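Local coordinates for ESAT-6-like protein MAB_3112 (PDB 4I0X), which is of unknown function but forms a complex with its partner MAB_3113 and, as a secreted WXG100-family protein, probably leaves the cell through a type VII secretion system, at residues Arg28-Leu33 with Asp43-Gly48. The protein carries 4 engineered substitutions. Numbering follows the deposited sequence.
Sequences RDVQSL and DAYRSG
The phenol oxygen of Tyr45 is hydrogen-bonded to Thr20 of the MAB_3113 chain, and behind this buried polar end the ring packs against Val30 and Leu33 of its own chain. The contact illustrates how one aromatic residue can serve an intrachain and an intersubunit interface at once. Tyr45 CE1 does the touching for both aliphatic partners: Val30 CG1 comes up at the ring edge, in plane, 4.0 Å from Tyr45 CE1, while Leu33 CD1 approaches obliquely at 3.9 Å from that same Tyr45 CE1. Because CG of Tyr45 stands anti to the backbone N (chi1 -163°), the ring reaches across to helix 4-32. Trp37, the tryptophan of the WXG motif in the connection between the helices, packs edge-to-face with the Tyr45 ring.

Beside this apolar patch lies a looser polar fringe. Gln31 starts out away from helix 40-72, but a bend at chi2 (-44°) brings its amide back, and the side chain meets Arg46 at about a right angle. Gln31 OE1 is 3.7 Å from Arg46 NH1, too far for a hydrogen bond, with amide and guanidinium planes 51° apart. The guanidinium also makes a cation-pi contact with Phe34, and the Gln31 amide nitrogen has a weak hydrogen bond to Asp27. Within helix 4-32, near its end, Ser32 OG donates a hydrogen bond to Asp29 O (2.7 Å).

The helices come nearest at Val30 and Arg46, whose CA atoms are 7.8 Å apart, and the contact is made by side chains. Together they join the last turn or so of helix 4-32 to the early turns of helix 40-72, at the connecting-loop end of the WXG100 helical hairpin, where Val19 and Met79 of the MAB_3113 chain pack onto Val30 and Tyr45 respectively.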
loop_
_atom_site.group_PDB
_atom_site.type_symbol
_atom_site.label_atom_id
_atom_site.label_comp_id
_atom_site.label_asym_id
_atom_site.label_seq_id
_atom_site.Cartn_x
_atom_site.Cartn_y
_atom_site.Cartn_z
ATOM N N ARG A 28 -12.998 -6.838 -0.002
ATOM C CA ARG A 28 -14.316 -7.317 0.358
ATOM C C ARG A 28 -15.260 -6.164 0.741
ATOM O O ARG A 28 -16.430 -6.114 0.326
ATOM C CB ARG A 28 -14.206 -8.340 1.469
ATOM C CG ARG A 28 -13.552 -9.649 0.998
ATOM C CD ARG A 28 -13.646 -10.737 2.046
ATOM N NE ARG A 28 -12.874 -10.455 3.252
ATOM C CZ ARG A 28 -11.598 -10.807 3.438
ATOM N NH1 ARG A 28 -10.920 -11.433 2.480
ATOM N NH2 ARG A 28 -10.984 -10.514 4.582
ATOM N N ASP A 29 -14.753 -5.231 1.514
ATOM C CA ASP A 29 -15.575 -4.094 1.941
ATOM C C ASP A 29 -16.016 -3.260 0.748
ATOM O O ASP A 29 -17.194 -2.882 0.622
ATOM C CB ASP A 29 -14.792 -3.177 2.862
ATOM C CG ASP A 29 -14.527 -3.769 4.227
ATOM O OD1 ASP A 29 -15.157 -4.775 4.618
ATOM O OD2 ASP A 29 -13.684 -3.185 4.932
ATOM N N VAL A 30 -15.065 -2.951 -0.124
ATOM C CA VAL A 30 -15.345 -2.136 -1.289
ATOM C C VAL A 30 -16.351 -2.795 -2.173
ATOM O O VAL A 30 -17.317 -2.156 -2.563
ATOM C CB VAL A 30 -14.099 -1.807 -2.107
ATOM C CG1 VAL A 30 -14.520 -1.162 -3.434
ATOM C CG2 VAL A 30 -13.180 -0.877 -1.318
ATOM N N GLN A 31 -16.120 -4.059 -2.528
ATOM C CA GLN A 31 -17.080 -4.777 -3.358
ATOM C C GLN A 31 -18.480 -4.791 -2.730
ATOM O O GLN A 31 -19.461 -4.762 -3.453
ATOM C CB GLN A 31 -16.645 -6.224 -3.623
ATOM C CG GLN A 31 -15.318 -6.344 -4.369
ATOM C CD GLN A 31 -15.196 -5.374 -5.544
ATOM O OE1 GLN A 31 -16.137 -5.184 -6.332
ATOM N NE2 GLN A 31 -14.023 -4.760 -5.669
ATOM N N SER A 32 -18.588 -4.838 -1.402
ATOM C CA SER A 32 -19.931 -4.914 -0.802
ATOM C C SER A 32 -20.716 -3.620 -1.063
ATOM O O SER A 32 -21.954 -3.620 -0.970
ATOM C CB SER A 32 -19.867 -5.190 0.707
ATOM O OG SER A 32 -19.478 -4.014 1.412
ATOM N N LEU A 33 -20.022 -2.518 -1.353
ATOM C CA LEU A 33 -20.756 -1.253 -1.560
ATOM C C LEU A 33 -21.586 -1.240 -2.843
ATOM O O LEU A 33 -22.559 -0.499 -2.944
ATOM C CB LEU A 33 -19.809 -0.070 -1.603
ATOM C CG LEU A 33 -19.024 0.202 -0.336
ATOM C CD1 LEU A 33 -18.029 1.275 -0.714
ATOM C CD2 LEU A 33 -19.941 0.625 0.834
ATOM N N ASP A 43 -18.877 4.108 -10.125
ATOM C CA ASP A 43 -18.023 3.583 -11.167
ATOM C C ASP A 43 -16.624 4.097 -10.967
ATOM O O ASP A 43 -15.639 3.359 -11.126
ATOM C CB ASP A 43 -18.529 3.989 -12.564
ATOM C CG ASP A 43 -19.807 3.245 -12.968
ATOM O OD1 ASP A 43 -20.104 2.189 -12.360
ATOM O OD2 ASP A 43 -20.517 3.711 -13.890
ATOM N N ALA A 44 -16.521 5.378 -10.636
ATOM C CA ALA A 44 -15.212 6.004 -10.428
ATOM C C ALA A 44 -14.545 5.421 -9.175
ATOM O O ALA A 44 -13.344 5.201 -9.149
ATOM C CB ALA A 44 -15.364 7.512 -10.300
ATOM N N TYR A 45 -15.329 5.161 -8.142
ATOM C CA TYR A 45 -14.823 4.535 -6.929
ATOM C C TYR A 45 -14.267 3.139 -7.213
ATOM O O TYR A 45 -13.180 2.779 -6.780
ATOM C CB TYR A 45 -15.951 4.442 -5.909
ATOM C CG TYR A 45 -15.493 4.202 -4.479
ATOM C CD1 TYR A 45 -15.335 2.925 -3.989
ATOM C CD2 TYR A 45 -15.302 5.255 -3.615
ATOM C CE1 TYR A 45 -14.979 2.702 -2.679
ATOM C CE2 TYR A 45 -14.917 5.047 -2.323
ATOM C CZ TYR A 45 -14.774 3.757 -1.846
ATOM O OH TYR A 45 -14.419 3.553 -0.518
ATOM N N ARG A 46 -15.038 2.336 -7.929
ATOM C CA ARG A 46 -14.557 1.040 -8.366
ATOM C C ARG A 46 -13.218 1.103 -9.113
ATOM O O ARG A 46 -12.361 0.286 -8.871
ATOM C CB ARG A 46 -15.603 0.330 -9.219
ATOM C CG ARG A 46 -15.140 -1.046 -9.671
ATOM C CD ARG A 46 -16.083 -1.646 -10.679
ATOM N NE ARG A 46 -17.464 -1.707 -10.223
ATOM C CZ ARG A 46 -18.069 -2.799 -9.747
ATOM N NH1 ARG A 46 -17.412 -3.954 -9.627
ATOM N NH2 ARG A 46 -19.354 -2.735 -9.388
ATOM N N SER A 47 -13.016 2.056 -10.025
ATOM C CA SER A 47 -11.753 2.075 -10.720
ATOM C C SER A 47 -10.611 2.707 -9.858
ATOM O O SER A 47 -9.472 2.336 -9.986
ATOM C CB SER A 47 -11.889 2.669 -12.127
ATOM O OG SER A 47 -12.032 4.058 -12.119
ATOM N N GLY A 48 -10.949 3.586 -8.919
ATOM C CA GLY A 48 -10.007 4.031 -7.926
ATOM C C GLY A 48 -9.478 2.890 -7.060
ATOM O O GLY A 48 -8.280 2.799 -6.803
#